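Local coordinates for protein putative amidohydrolase (Unidentified, PDB 3FEQ) that probably works as a zinc-dependent prolidase of the amidohydrolase superfamily, hydrolysing dipeptides that carry a C-terminal proline, at residues V246-H251 with A357-M362; I5-G10 with H24-I29; V66-S71 with I88-I93; G252-E257 with A298-K303. All coordinates share one frame; numbering follows the deposited sequence.

Interaction 1: V246-H251 with A357-M362. With ZN (zinc ion), chain V.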
loop_
_atom_site.group_PDB
_atom_site.type_symbol
_atom_site.label_atom_id
_atom_site.label_comp_id
_atom_site.label_asym_id
_atom_site.label_seq_id
_atom_site.Cartn_x
_atom_site.Cartn_y
_atom_site.Cartn_z
ATOM N N VAL C 246 -31.011 -12.714 15.553
ATOM C CA VAL C 246 -30.021 -13.186 16.515
ATOM C C VAL C 246 -30.683 -14.139 17.497
ATOM O O VAL C 246 -31.845 -13.973 17.834
ATOM C CB VAL C 246 -29.330 -12.040 17.264
ATOM C CG1 VAL C 246 -28.926 -10.952 16.287
ATOM C CG2 VAL C 246 -30.215 -11.494 18.361
ATOM N N ARG C 247 -29.962 -15.178 17.896
ATOM C CA ARG C 247 -30.561 -16.272 18.636
ATOM C C ARG C 247 -30.499 -16.057 20.150
ATOM O O ARG C 247 -31.445 -16.389 20.865
ATOM C CB ARG C 247 -29.900 -17.591 18.251
ATOM C CG ARG C 247 -30.561 -18.823 18.851
ATOM C CD ARG C 247 -30.100 -20.089 18.155
ATOM N NE ARG C 247 -30.390 -21.271 18.952
ATOM C CZ ARG C 247 -29.544 -21.798 19.824
ATOM N NH1 ARG C 247 -28.353 -21.242 20.013
ATOM N NH2 ARG C 247 -29.890 -22.868 20.521
ATOM N N THR C 248 -29.381 -15.544 20.651
ATOM C CA THR C 248 -29.278 -15.279 22.074
ATOM C C THR C 248 -28.898 -13.835 22.326
ATOM O O THR C 248 -28.192 -13.215 21.539
ATOM C CB THR C 248 -28.287 -16.225 22.795
ATOM O OG1 THR C 248 -26.975 -15.656 22.781
ATOM C CG2 THR C 248 -28.251 -17.587 22.135
ATOM N N ILE C 249 -29.412 -13.292 23.420
ATOM C CA ILE C 249 -29.195 -11.900 23.774
ATOM C C ILE C 249 -28.446 -11.903 25.078
ATOM O O ILE C 249 -28.794 -12.655 25.981
ATOM C CB ILE C 249 -30.529 -11.191 23.992
ATOM C CG1 ILE C 249 -31.268 -11.034 22.664
ATOM C CG2 ILE C 249 -30.321 -9.855 24.677
ATOM C CD1 ILE C 249 -30.643 -10.021 21.711
ATOM N N GLU C 250 -27.375 -11.120 25.149
ATOM C CA GLU C 250 -26.515 -11.086 26.330
ATOM C C GLU C 250 -26.892 -9.917 27.223
ATOM O O GLU C 250 -27.206 -8.831 26.736
ATOM C CB GLU C 250 -25.036 -11.008 25.931
ATOM C CG GLU C 250 -24.596 -12.056 24.911
ATOM C CD GLU C 250 -24.868 -13.490 25.364
ATOM O OE1 GLU C 250 -24.162 -13.974 26.277
ATOM O OE2 GLU C 250 -25.762 -14.150 24.784
ATOM N N HIS C 251 -26.850 -10.143 28.533
ATOM C CA HIS C 251 -27.243 -9.141 29.535
ATOM C C HIS C 251 -28.735 -8.855 29.498
ATOM O O HIS C 251 -29.522 -9.510 30.187
ATOM C CB HIS C 251 -26.461 -7.842 29.358
ATOM C CG HIS C 251 -25.022 -8.048 29.022
ATOM N ND1 HIS C 251 -24.106 -8.496 29.945
ATOM C CD2 HIS C 251 -24.347 -7.894 27.861
ATOM C CE1 HIS C 251 -22.918 -8.582 29.373
ATOM N NE2 HIS C 251 -23.037 -8.223 28.107
ATOM N N ALA C 357 -27.298 -26.039 27.741
ATOM C CA ALA C 357 -26.894 -27.017 26.731
ATOM C C ALA C 357 -27.687 -26.855 25.445
ATOM O O ALA C 357 -27.174 -27.114 24.358
ATOM C CB ALA C 357 -27.016 -28.404 27.253
ATOM N N GLU C 358 -28.920 -26.373 25.571
ATOM C CA GLU C 358 -29.722 -26.006 24.416
ATOM C C GLU C 358 -29.139 -24.792 23.703
ATOM O O GLU C 358 -29.131 -24.730 22.472
ATOM C CB GLU C 358 -31.161 -25.714 24.844
ATOM C CG GLU C 358 -32.161 -25.657 23.700
ATOM C CD GLU C 358 -33.574 -25.328 24.165
ATOM O OE1 GLU C 358 -33.910 -25.603 25.344
ATOM O OE2 GLU C 358 -34.358 -24.802 23.344
ATOM N N ILE C 359 -28.697 -23.813 24.485
ATOM C CA ILE C 359 -28.069 -22.622 23.943
ATOM C C ILE C 359 -26.844 -22.990 23.098
ATOM O O ILE C 359 -26.754 -22.589 21.929
ATOM C CB ILE C 359 -27.679 -21.659 25.061
ATOM C CG1 ILE C 359 -28.922 -20.948 25.589
ATOM C CG2 ILE C 359 -26.615 -20.656 24.592
ATOM C CD1 ILE C 359 -28.652 -20.073 26.779
ATOM N N VAL C 360 -25.955 -23.818 23.651
ATOM C CA VAL C 360 -24.803 -24.282 22.901
ATOM C C VAL C 360 -25.084 -25.430 21.930
ATOM O O VAL C 360 -24.126 -26.041 21.439
ATOM C CB VAL C 360 -23.576 -24.619 23.807
ATOM C CG1 VAL C 360 -23.160 -23.401 24.616
ATOM C CG2 VAL C 360 -23.867 -25.801 24.724
ATOM N N ASN C 361 -26.370 -25.664 21.608
ATOM C CA ASN C 361 -26.829 -26.715 20.659
ATOM C C ASN C 361 -26.388 -28.127 21.009
ATOM O O ASN C 361 -26.134 -28.933 20.118
ATOM C CB ASN C 361 -26.390 -26.431 19.215
ATOM C CG ASN C 361 -27.152 -25.294 18.579
ATOM O OD1 ASN C 361 -28.365 -25.374 18.405
ATOM N ND2 ASN C 361 -26.434 -24.251 18.168
ATOM N N MET C 362 -26.246 -28.408 22.296
ATOM C CA MET C 362 -25.778 -29.712 22.727
ATOM C C MET C 362 -26.874 -30.416 23.516
ATOM O O MET C 362 -26.590 -31.135 24.480
ATOM C CB MET C 362 -24.512 -29.575 23.571
ATOM C CG MET C 362 -23.248 -29.277 22.780
ATOM S SD MET C 362 -22.642 -30.672 21.795
ATOM C CE MET C 362 -20.947 -30.831 22.357
HETATM ZN ZN ZN V . -21.237 -7.856 26.610
#
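The guanidinium of R247 presents its edge to the carbonyl oxygens of E358 and I359, while OD1 of N361 sits over one of its faces. Both oxygens lie at the C-terminal end of helix 354-359, which a Schellman motif closes with N361 as its positive-phi residue; the guanidinium thus plugs the carbonyl end of that helix from the residue just ahead of strand 248-254 of the TIM barrel. NH1 gives I359 O a nearly straight bond of 2.8 Å (170°), in the carbonyl plane and on a lone pair. NH2 reaches E358 O at 2.8 Å, and adds a weak second bond to I359 O. Of the two oxygens E358 O alone takes part in the Schellman motif, accepting from N361 N, and its two donors come from opposite faces of its plane. CG of R247 is anti to the backbone N (chi1 -173°), and the chain stays extended as far as NE, which spans the gap between strand and helix. Y227 makes a cation-pi contact with the same arginine. The positive group at the negative end of the helix dipole is probably favourable. Apolar contact is slight: CG2 of T248 meets CG2 of I359 at 4.3 Å. Further along, the side chains serve the metal centre. OG1 of T248 is bonded to OE2 of E250, whose carboxylate also forms a salt bridge with R106 and a hydrogen bond with H65, a ligand of the other zinc. H251, its ND1 hydrogen-bonded to T273 OG1, binds zinc together with H231, its NE2 lying 2.4 Å from the metal.

Interaction 2: I5-G10 with H24-I29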
loop_
_atom_site.group_PDB
_atom_site.type_symbol
_atom_site.label_atom_id
_atom_site.label_comp_id
_atom_site.label_asym_id
_atom_site.label_seq_id
_atom_site.Cartn_x
_atom_site.Cartn_y
_atom_site.Cartn_z
ATOM N N ILE C 5 -13.855 -48.237 32.233
ATOM C CA ILE C 5 -15.212 -48.022 32.723
ATOM C C ILE C 5 -15.227 -47.489 34.162
ATOM O O ILE C 5 -14.365 -47.835 34.967
ATOM C CB ILE C 5 -16.028 -49.343 32.596
ATOM C CG1 ILE C 5 -17.452 -49.197 33.134
ATOM C CG2 ILE C 5 -15.290 -50.527 33.250
ATOM C CD1 ILE C 5 -18.473 -49.975 32.327
ATOM N N THR C 6 -16.198 -46.637 34.474
ATOM C CA THR C 6 -16.278 -45.998 35.787
ATOM C C THR C 6 -17.706 -46.006 36.328
ATOM O O THR C 6 -18.667 -45.942 35.563
ATOM C CB THR C 6 -15.748 -44.547 35.722
ATOM O OG1 THR C 6 -14.379 -44.567 35.315
ATOM C CG2 THR C 6 -15.844 -43.844 37.077
ATOM N N VAL C 7 -17.838 -46.103 37.648
ATOM C CA VAL C 7 -19.137 -46.044 38.284
ATOM C C VAL C 7 -19.139 -45.074 39.452
ATOM O O VAL C 7 -18.388 -45.247 40.412
ATOM C CB VAL C 7 -19.571 -47.429 38.788
ATOM C CG1 VAL C 7 -20.852 -47.317 39.613
ATOM C CG2 VAL C 7 -19.758 -48.384 37.620
ATOM N N LEU C 8 -19.995 -44.064 39.373
ATOM C CA LEU C 8 -20.395 -43.334 40.563
ATOM C C LEU C 8 -21.538 -44.082 41.220
ATOM O O LEU C 8 -22.614 -44.192 40.636
ATOM C CB LEU C 8 -20.870 -41.927 40.213
ATOM C CG LEU C 8 -19.921 -40.894 39.604
ATOM C CD1 LEU C 8 -18.491 -41.115 40.057
ATOM C CD2 LEU C 8 -20.014 -40.897 38.092
ATOM N N GLN C 9 -21.313 -44.571 42.438
ATOM C CA GLN C 9 -22.251 -45.486 43.074
ATOM C C GLN C 9 -23.007 -44.900 44.263
ATOM O O GLN C 9 -22.416 -44.275 45.148
ATOM C CB GLN C 9 -21.558 -46.788 43.461
ATOM C CG GLN C 9 -20.216 -46.607 44.128
ATOM C CD GLN C 9 -19.471 -47.917 44.270
ATOM O OE1 GLN C 9 -19.717 -48.871 43.525
ATOM N NE2 GLN C 9 -18.549 -47.972 45.229
ATOM N N GLY C 10 -24.325 -45.104 44.258
ATOM C CA GLY C 10 -25.185 -44.752 45.385
ATOM C C GLY C 10 -25.411 -43.261 45.518
ATOM O O GLY C 10 -25.684 -42.764 46.616
ATOM N N HIS C 24 -29.826 -42.964 45.788
ATOM C CA HIS C 24 -29.142 -44.244 45.607
ATOM C C HIS C 24 -29.130 -44.802 44.192
ATOM O O HIS C 24 -29.084 -46.011 44.001
ATOM C CB HIS C 24 -29.643 -45.277 46.618
ATOM C CG HIS C 24 -29.343 -44.904 48.033
ATOM N ND1 HIS C 24 -28.156 -45.234 48.651
ATOM C CD2 HIS C 24 -30.034 -44.149 48.919
ATOM C CE1 HIS C 24 -28.150 -44.740 49.877
ATOM N NE2 HIS C 24 -29.276 -44.075 50.064
ATOM N N HIS C 25 -29.144 -43.921 43.202
ATOM C CA HIS C 25 -28.935 -44.341 41.829
ATOM C C HIS C 25 -27.465 -44.325 41.472
ATOM O O HIS C 25 -26.740 -43.388 41.798
ATOM C CB HIS C 25 -29.699 -43.455 40.859
ATOM C CG HIS C 25 -31.147 -43.798 40.742
ATOM N ND1 HIS C 25 -32.013 -43.735 41.812
ATOM C CD2 HIS C 25 -31.889 -44.181 39.677
ATOM C CE1 HIS C 25 -33.226 -44.071 41.412
ATOM N NE2 HIS C 25 -33.177 -44.346 40.122
ATOM N N HIS C 26 -27.033 -45.380 40.803
ATOM C CA HIS C 26 -25.675 -45.491 40.309
ATOM C C HIS C 26 -25.632 -44.918 38.894
ATOM O O HIS C 26 -26.622 -44.966 38.165
ATOM C CB HIS C 26 -25.232 -46.961 40.291
ATOM C CG HIS C 26 -25.317 -47.646 41.623
ATOM N ND1 HIS C 26 -24.231 -48.251 42.217
ATOM C CD2 HIS C 26 -26.361 -47.850 42.461
ATOM C CE1 HIS C 26 -24.598 -48.781 43.371
ATOM N NE2 HIS C 26 -25.884 -48.545 43.546
ATOM N N VAL C 27 -24.493 -44.356 38.513
ATOM C CA VAL C 27 -24.305 -43.902 37.143
ATOM C C VAL C 27 -23.021 -44.462 36.536
ATOM O O VAL C 27 -21.928 -44.289 37.083
ATOM C CB VAL C 27 -24.364 -42.366 37.021
ATOM C CG1 VAL C 27 -23.871 -41.721 38.278
ATOM C CG2 VAL C 27 -23.569 -41.879 35.823
ATOM N N VAL C 28 -23.177 -45.163 35.418
ATOM C CA VAL C 28 -22.102 -45.953 34.844
ATOM C C VAL C 28 -21.533 -45.313 33.585
ATOM O O VAL C 28 -22.223 -45.162 32.572
ATOM C CB VAL C 28 -22.572 -47.367 34.500
ATOM C CG1 VAL C 28 -21.393 -48.225 34.092
ATOM C CG2 VAL C 28 -23.283 -47.982 35.677
ATOM N N ILE C 29 -20.254 -44.972 33.653
ATOM C CA ILE C 29 -19.568 -44.279 32.571
ATOM C C ILE C 29 -18.745 -45.289 31.797
ATOM O O ILE C 29 -17.941 -46.008 32.389
ATOM C CB ILE C 29 -18.564 -43.230 33.118
ATOM C CG1 ILE C 29 -19.184 -42.347 34.209
ATOM C CG2 ILE C 29 -18.000 -42.407 32.006
ATOM C CD1 ILE C 29 -20.361 -41.533 33.764
#
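L8 and V27 run alongside each other in the same direction, with CG1 of V27 tucked 3.6 Å from CB of L8. On this same face CD2 of L8 reaches along to CG1 of I29 (4.2 Å), filling the hollow between V27 and I29, and I29 also backs onto CB of T6. The other face carries V7 beside V28, where CG2 of V7 settles against both methyls of V28. I5 slants across from the end of its strand to put CD1 3.8 Å from CG1 of V28. Near the far end the H26 ring takes the place of aliphatic bumps: the backbone N of G10 lies 3.6 Å above its plane, over the centre, and CG1 of V7 approaches its edge. The strands are antiparallel (166°), T6-I29 and L8-V27 being hydrogen-bonded pairs and V7-V28 a non-hydrogen-bonded one. Four backbone bonds join them, T6 N to I29 O at 2.8 Å among them. Strands 48-51 and 33-38 flank the pair in the small beta domain beside the barrel, as in other amidohydrolases. Main-chain bonds thus fix the register, while branched apolar side chains make up most of the packing on both faces, and an imidazole over a glycine backbone takes over at the G10 end.

Interaction 3: V66-S71 with I88-I93. With ZN (zinc ion), chain U.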
loop_
_atom_site.group_PDB
_atom_site.type_symbol
_atom_site.label_atom_id
_atom_site.label_comp_id
_atom_site.label_asym_id
_atom_site.label_seq_id
_atom_site.Cartn_x
_atom_site.Cartn_y
_atom_site.Cartn_z
ATOM N N VAL C 66 -18.603 -16.058 29.380
ATOM C CA VAL C 66 -17.331 -15.721 30.037
ATOM C C VAL C 66 -16.367 -15.011 29.089
ATOM O O VAL C 66 -16.511 -15.097 27.872
ATOM C CB VAL C 66 -16.616 -16.969 30.571
ATOM C CG1 VAL C 66 -17.421 -17.623 31.663
ATOM C CG2 VAL C 66 -16.356 -17.930 29.459
ATOM N N HIS C 67 -15.392 -14.306 29.656
ATOM C CA HIS C 67 -14.203 -13.905 28.917
ATOM C C HIS C 67 -13.006 -14.511 29.624
ATOM O O HIS C 67 -12.444 -13.931 30.551
ATOM C CB HIS C 67 -14.076 -12.382 28.810
ATOM C CG HIS C 67 -15.261 -11.718 28.183
ATOM N ND1 HIS C 67 -15.343 -11.459 26.832
ATOM C CD2 HIS C 67 -16.431 -11.293 28.718
ATOM C CE1 HIS C 67 -16.512 -10.908 26.561
ATOM N NE2 HIS C 67 -17.194 -10.799 27.687
ATOM N N VAL C 68 -12.669 -15.722 29.207
ATOM C CA VAL C 68 -11.567 -16.482 29.765
ATOM C C VAL C 68 -10.261 -15.723 29.725
ATOM O O VAL C 68 -9.432 -15.889 30.601
ATOM C CB VAL C 68 -11.372 -17.738 28.957
ATOM C CG1 VAL C 68 -10.075 -18.415 29.341
ATOM C CG2 VAL C 68 -12.576 -18.649 29.117
ATOM N N LEU C 69 -10.076 -14.900 28.698
ATOM C CA LEU C 69 -8.833 -14.154 28.535
ATOM C C LEU C 69 -8.794 -12.789 29.235
ATOM O O LEU C 69 -7.743 -12.139 29.299
ATOM C CB LEU C 69 -8.521 -14.010 27.059
ATOM C CG LEU C 69 -7.816 -15.259 26.557
ATOM C CD1 LEU C 69 -8.225 -15.528 25.155
ATOM C CD2 LEU C 69 -6.293 -15.095 26.659
ATOM N N ALA C 70 -9.931 -12.373 29.785
ATOM C CA ALA C 70 -10.021 -11.113 30.515
ATOM C C ALA C 70 -9.297 -11.192 31.857
ATOM O O ALA C 70 -9.924 -11.294 32.916
ATOM C CB ALA C 70 -11.475 -10.726 30.715
ATOM N N SER C 71 -7.971 -11.136 31.808
ATOM C CA SER C 71 -7.171 -11.307 33.006
ATOM C C SER C 71 -7.013 -10.024 33.816
ATOM O O SER C 71 -6.510 -10.072 34.937
ATOM C CB SER C 71 -5.808 -11.896 32.671
ATOM O OG SER C 71 -5.016 -10.965 31.970
ATOM N N ILE C 88 -0.712 -16.922 29.267
ATOM C CA ILE C 88 -0.316 -17.449 30.570
ATOM C C ILE C 88 -1.362 -17.143 31.636
ATOM O O ILE C 88 -1.809 -18.030 32.359
ATOM C CB ILE C 88 1.049 -16.850 31.029
ATOM C CG1 ILE C 88 2.197 -17.237 30.083
ATOM C CG2 ILE C 88 1.374 -17.255 32.448
ATOM C CD1 ILE C 88 2.085 -18.626 29.455
ATOM N N ARG C 89 -1.775 -15.884 31.698
ATOM C CA ARG C 89 -2.657 -15.402 32.752
ATOM C C ARG C 89 -4.068 -15.997 32.708
ATOM O O ARG C 89 -4.810 -15.897 33.681
ATOM C CB ARG C 89 -2.745 -13.884 32.687
ATOM C CG ARG C 89 -1.506 -13.169 33.158
ATOM C CD ARG C 89 -1.859 -11.774 33.590
ATOM N NE ARG C 89 -1.095 -10.799 32.834
ATOM C CZ ARG C 89 -0.088 -10.091 33.331
ATOM N NH1 ARG C 89 0.571 -9.242 32.554
ATOM N NH2 ARG C 89 0.255 -10.233 34.605
ATOM N N SER C 90 -4.434 -16.612 31.584
ATOM C CA SER C 90 -5.765 -17.179 31.435
ATOM C C SER C 90 -5.828 -18.601 31.985
ATOM O O SER C 90 -6.909 -19.133 32.222
ATOM C CB SER C 90 -6.193 -17.175 29.975
ATOM O OG SER C 90 -5.998 -18.460 29.418
ATOM N N LEU C 91 -4.670 -19.219 32.168
ATOM C CA LEU C 91 -4.596 -20.553 32.753
ATOM C C LEU C 91 -5.152 -20.687 34.179
ATOM O O LEU C 91 -5.907 -21.617 34.449
ATOM C CB LEU C 91 -3.172 -21.119 32.670
ATOM C CG LEU C 91 -2.602 -21.243 31.268
ATOM C CD1 LEU C 91 -1.306 -22.054 31.281
ATOM C CD2 LEU C 91 -3.619 -21.901 30.413
ATOM N N PRO C 92 -4.762 -19.796 35.111
ATOM C CA PRO C 92 -5.424 -19.881 36.420
ATOM C C PRO C 92 -6.929 -19.608 36.360
ATOM O O PRO C 92 -7.677 -20.174 37.135
ATOM C CB PRO C 92 -4.737 -18.784 37.237
ATOM C CG PRO C 92 -3.473 -18.515 36.528
ATOM C CD PRO C 92 -3.736 -18.738 35.095
ATOM N N ILE C 93 -7.360 -18.741 35.453
ATOM C CA ILE C 93 -8.774 -18.447 35.305
ATOM C C ILE C 93 -9.531 -19.707 34.923
ATOM O O ILE C 93 -10.587 -20.004 35.491
ATOM C CB ILE C 93 -9.017 -17.340 34.256
ATOM C CG1 ILE C 93 -8.594 -15.978 34.814
ATOM C CG2 ILE C 93 -10.496 -17.308 33.824
ATOM C CD1 ILE C 93 -8.216 -14.961 33.743
HETATM ZN ZN ZN U . -19.025 -9.545 27.418
#
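I93 holds CG1 anti to its carbonyl carbon (chi1 -73°), and chi2 of 155° then carries CD1 out to V68 and S71. S71 meets R89 with OG set between its own backbone N and carbonyl carbon (chi1 69°), which leaves the hydroxyl 3.6 Å from CD of the arginine. CD1 of I93 rests 3.5 Å from V68 O and 3.9 Å from S71 CA, bridging the type I turn H67-A70 and the residue after it. S90 fits between the neighbouring side chains: its CB lies 3.5 Å from V68 O and 3.9 Å from CD2 of L69, and its OG approaches CG1 of V68. Q81 serves both R89 and S71, accepting a hydrogen bond from NE of R89 and giving a weak one to S71 OG. The loop follows barrel strand 56-66, and its H67 binds zinc through NE2 (2.2 Å) with H65 and D323 at the same site; ND1 of H67 is bonded to G109 O. Helix 90-99 packs against the loop, and R89 packs on L123 of the second subunit. With no hydrogen bond between the two segments, the metal-bearing turn meets the helix through van der Waals contacts, some of them of carbon on oxygen, and polar restraint comes from residues such as Q81, N78 and D107 around it.

Interaction 4: G252-E257 with A298-K303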
loop_
_atom_site.group_PDB
_atom_site.type_symbol
_atom_site.label_atom_id
_atom_site.label_comp_id
_atom_site.label_asym_id
_atom_site.label_seq_id
_atom_site.Cartn_x
_atom_site.Cartn_y
_atom_site.Cartn_z
ATOM N N GLY C 252 -29.125 -7.881 28.687
ATOM C CA GLY C 252 -30.541 -7.625 28.434
ATOM C C GLY C 252 -31.231 -6.978 29.616
ATOM O O GLY C 252 -32.442 -7.117 29.783
ATOM N N ASN C 253 -30.460 -6.232 30.407
ATOM C CA ASN C 253 -30.905 -5.717 31.697
ATOM C C ASN C 253 -32.070 -4.750 31.605
ATOM O O ASN C 253 -32.779 -4.547 32.589
ATOM C CB ASN C 253 -29.756 -5.023 32.416
ATOM C CG ASN C 253 -28.631 -5.966 32.758
ATOM O OD1 ASN C 253 -28.250 -6.821 31.956
ATOM N ND2 ASN C 253 -28.075 -5.807 33.954
ATOM N N LEU C 254 -32.251 -4.134 30.439
ATOM C CA LEU C 254 -33.250 -3.087 30.289
ATOM C C LEU C 254 -34.354 -3.436 29.283
ATOM O O LEU C 254 -34.753 -2.589 28.479
ATOM C CB LEU C 254 -32.582 -1.748 29.937
ATOM C CG LEU C 254 -31.523 -1.192 30.911
ATOM C CD1 LEU C 254 -31.122 0.233 30.586
ATOM C CD2 LEU C 254 -31.959 -1.265 32.363
ATOM N N VAL C 255 -34.862 -4.667 29.341
ATOM C CA VAL C 255 -36.024 -5.053 28.528
ATOM C C VAL C 255 -37.295 -4.364 28.978
ATOM O O VAL C 255 -37.441 -4.035 30.157
ATOM C CB VAL C 255 -36.334 -6.543 28.649
ATOM C CG1 VAL C 255 -36.020 -7.278 27.355
ATOM C CG2 VAL C 255 -35.632 -7.128 29.858
ATOM N N ASP C 256 -38.220 -4.182 28.035
ATOM C CA ASP C 256 -39.643 -4.036 28.341
ATOM C C ASP C 256 -40.335 -5.337 27.964
ATOM O O ASP C 256 -39.763 -6.148 27.226
ATOM C CB ASP C 256 -40.247 -2.870 27.548
ATOM C CG ASP C 256 -39.709 -2.787 26.120
ATOM O OD1 ASP C 256 -39.797 -3.792 25.381
ATOM O OD2 ASP C 256 -39.203 -1.710 25.734
ATOM N N GLU C 257 -41.567 -5.534 28.432
ATOM C CA GLU C 257 -42.272 -6.776 28.131
ATOM C C GLU C 257 -42.634 -6.870 26.658
ATOM O O GLU C 257 -42.927 -7.954 26.158
ATOM C CB GLU C 257 -43.490 -7.009 29.035
ATOM C CG GLU C 257 -44.540 -5.928 28.992
ATOM C CD GLU C 257 -44.329 -4.883 30.069
ATOM O OE1 GLU C 257 -43.410 -4.044 29.923
ATOM O OE2 GLU C 257 -45.085 -4.902 31.064
ATOM N N ALA C 298 -23.960 1.878 37.578
ATOM C CA ALA C 298 -24.983 2.177 38.585
ATOM C C ALA C 298 -26.397 1.826 38.106
ATOM O O ALA C 298 -27.207 1.281 38.864
ATOM C CB ALA C 298 -24.903 3.650 39.007
ATOM N N SER C 299 -26.657 2.080 36.827
ATOM C CA SER C 299 -28.010 2.039 36.285
ATOM C C SER C 299 -28.494 0.635 35.926
ATOM O O SER C 299 -29.669 0.320 36.096
ATOM C CB SER C 299 -28.123 2.959 35.064
ATOM O OG SER C 299 -27.316 2.505 33.992
ATOM N N VAL C 300 -27.597 -0.193 35.403
ATOM C CA VAL C 300 -28.000 -1.464 34.801
ATOM C C VAL C 300 -28.339 -2.545 35.814
ATOM O O VAL C 300 -29.126 -3.443 35.522
ATOM C CB VAL C 300 -26.949 -2.011 33.811
ATOM C CG1 VAL C 300 -27.353 -1.696 32.402
ATOM C CG2 VAL C 300 -25.571 -1.449 34.110
ATOM N N GLN C 301 -27.753 -2.451 37.004
ATOM C CA GLN C 301 -27.956 -3.459 38.042
ATOM C C GLN C 301 -29.310 -3.301 38.713
ATOM O O GLN C 301 -29.838 -4.259 39.278
ATOM C CB GLN C 301 -26.852 -3.368 39.088
ATOM C CG GLN C 301 -26.508 -1.946 39.479
ATOM C CD GLN C 301 -25.971 -1.843 40.883
ATOM O OE1 GLN C 301 -25.923 -0.758 41.458
ATOM N NE2 GLN C 301 -25.562 -2.976 41.449
ATOM N N GLN C 302 -29.841 -2.076 38.668
ATOM C CA GLN C 302 -31.161 -1.753 39.208
ATOM C C GLN C 302 -32.192 -2.683 38.601
ATOM O O GLN C 302 -32.681 -3.610 39.260
ATOM C CB GLN C 302 -31.547 -0.301 38.878
ATOM C CG GLN C 302 -30.447 0.728 39.097
ATOM C CD GLN C 302 -30.015 0.817 40.541
ATOM O OE1 GLN C 302 -30.753 1.316 41.386
ATOM N NE2 GLN C 302 -28.818 0.323 40.833
ATOM N N LYS C 303 -32.467 -2.456 37.319
ATOM C CA LYS C 303 -33.452 -3.231 36.578
ATOM C C LYS C 303 -33.028 -4.683 36.367
ATOM O O LYS C 303 -33.798 -5.488 35.842
ATOM C CB LYS C 303 -33.737 -2.565 35.231
ATOM C CG LYS C 303 -35.078 -1.863 35.155
ATOM C CD LYS C 303 -35.023 -0.444 35.698
ATOM C CE LYS C 303 -36.419 0.159 35.754
ATOM N NZ LYS C 303 -36.387 1.613 36.049
#
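N253 and V300 make the close part of this contact, at the C-terminal end of strand 248-254 in the TIM barrel, where the type I turn G252-V255 leads the chain toward helix 257-266. ND2 of N253 donates to V300 O over 3.0 Å, almost straight (169°). The acceptor lies in the plane of the amide, whereas the donor stands above the carbonyl plane, well out of it. Chi1 (-64°) sets CG of N253 anti to the carbonyl carbon, and chi2 (42°) then turns the amide so that ND2 faces V300 O. CB of N253 also touches this oxygen, at 3.5 Å, and lies 4.1 Å from CG1 of V300. Y233 and Y277 pack on both residues and enclose this buried side. The other half is looser and nearer to solvent. There the exposed K303 offers only the base of its side chain: CB lies 3.4 Å from N253 O, which ties it to the close half, and touches CD2 of L254 at 3.6 Å, the leucine and lysine side chains crossing at about a right angle. Beyond CB the lysine bends at chi2 and runs away from the strand, leaving its ammonium outside the contact. L254 adds a distant apolar touch on V300, and I204 packs against both of them. The turn is also held by Y311, whose OH is hydrogen-bonded to G252 O.

Interactions 1 and 4 share strand 248-254, the first at its start and zinc-bearing corner, the second at its C-terminal end. Interaction 3 belongs to another barrel strand's loop and serves the neighbouring zinc; its nearest atoms come within about 6 Å of interaction 1. Measured between centres, interaction 1 lies deepest, about 9 Å from the middle of the chain, followed by interaction 3 (about 14 Å), interaction 4 (about 19 Å) and, most peripheral, interaction 2 in the beta domain (about 28 Å). Chemistry differs too: a charged side chain on helix-end carbonyls in 246-251/357-362, backbone pairing in 5-10/24-29, van der Waals contact without hydrogen bonds between the segments in 66-71/88-93, and one amide bond beside an exposed lysine in 252-257/298-303.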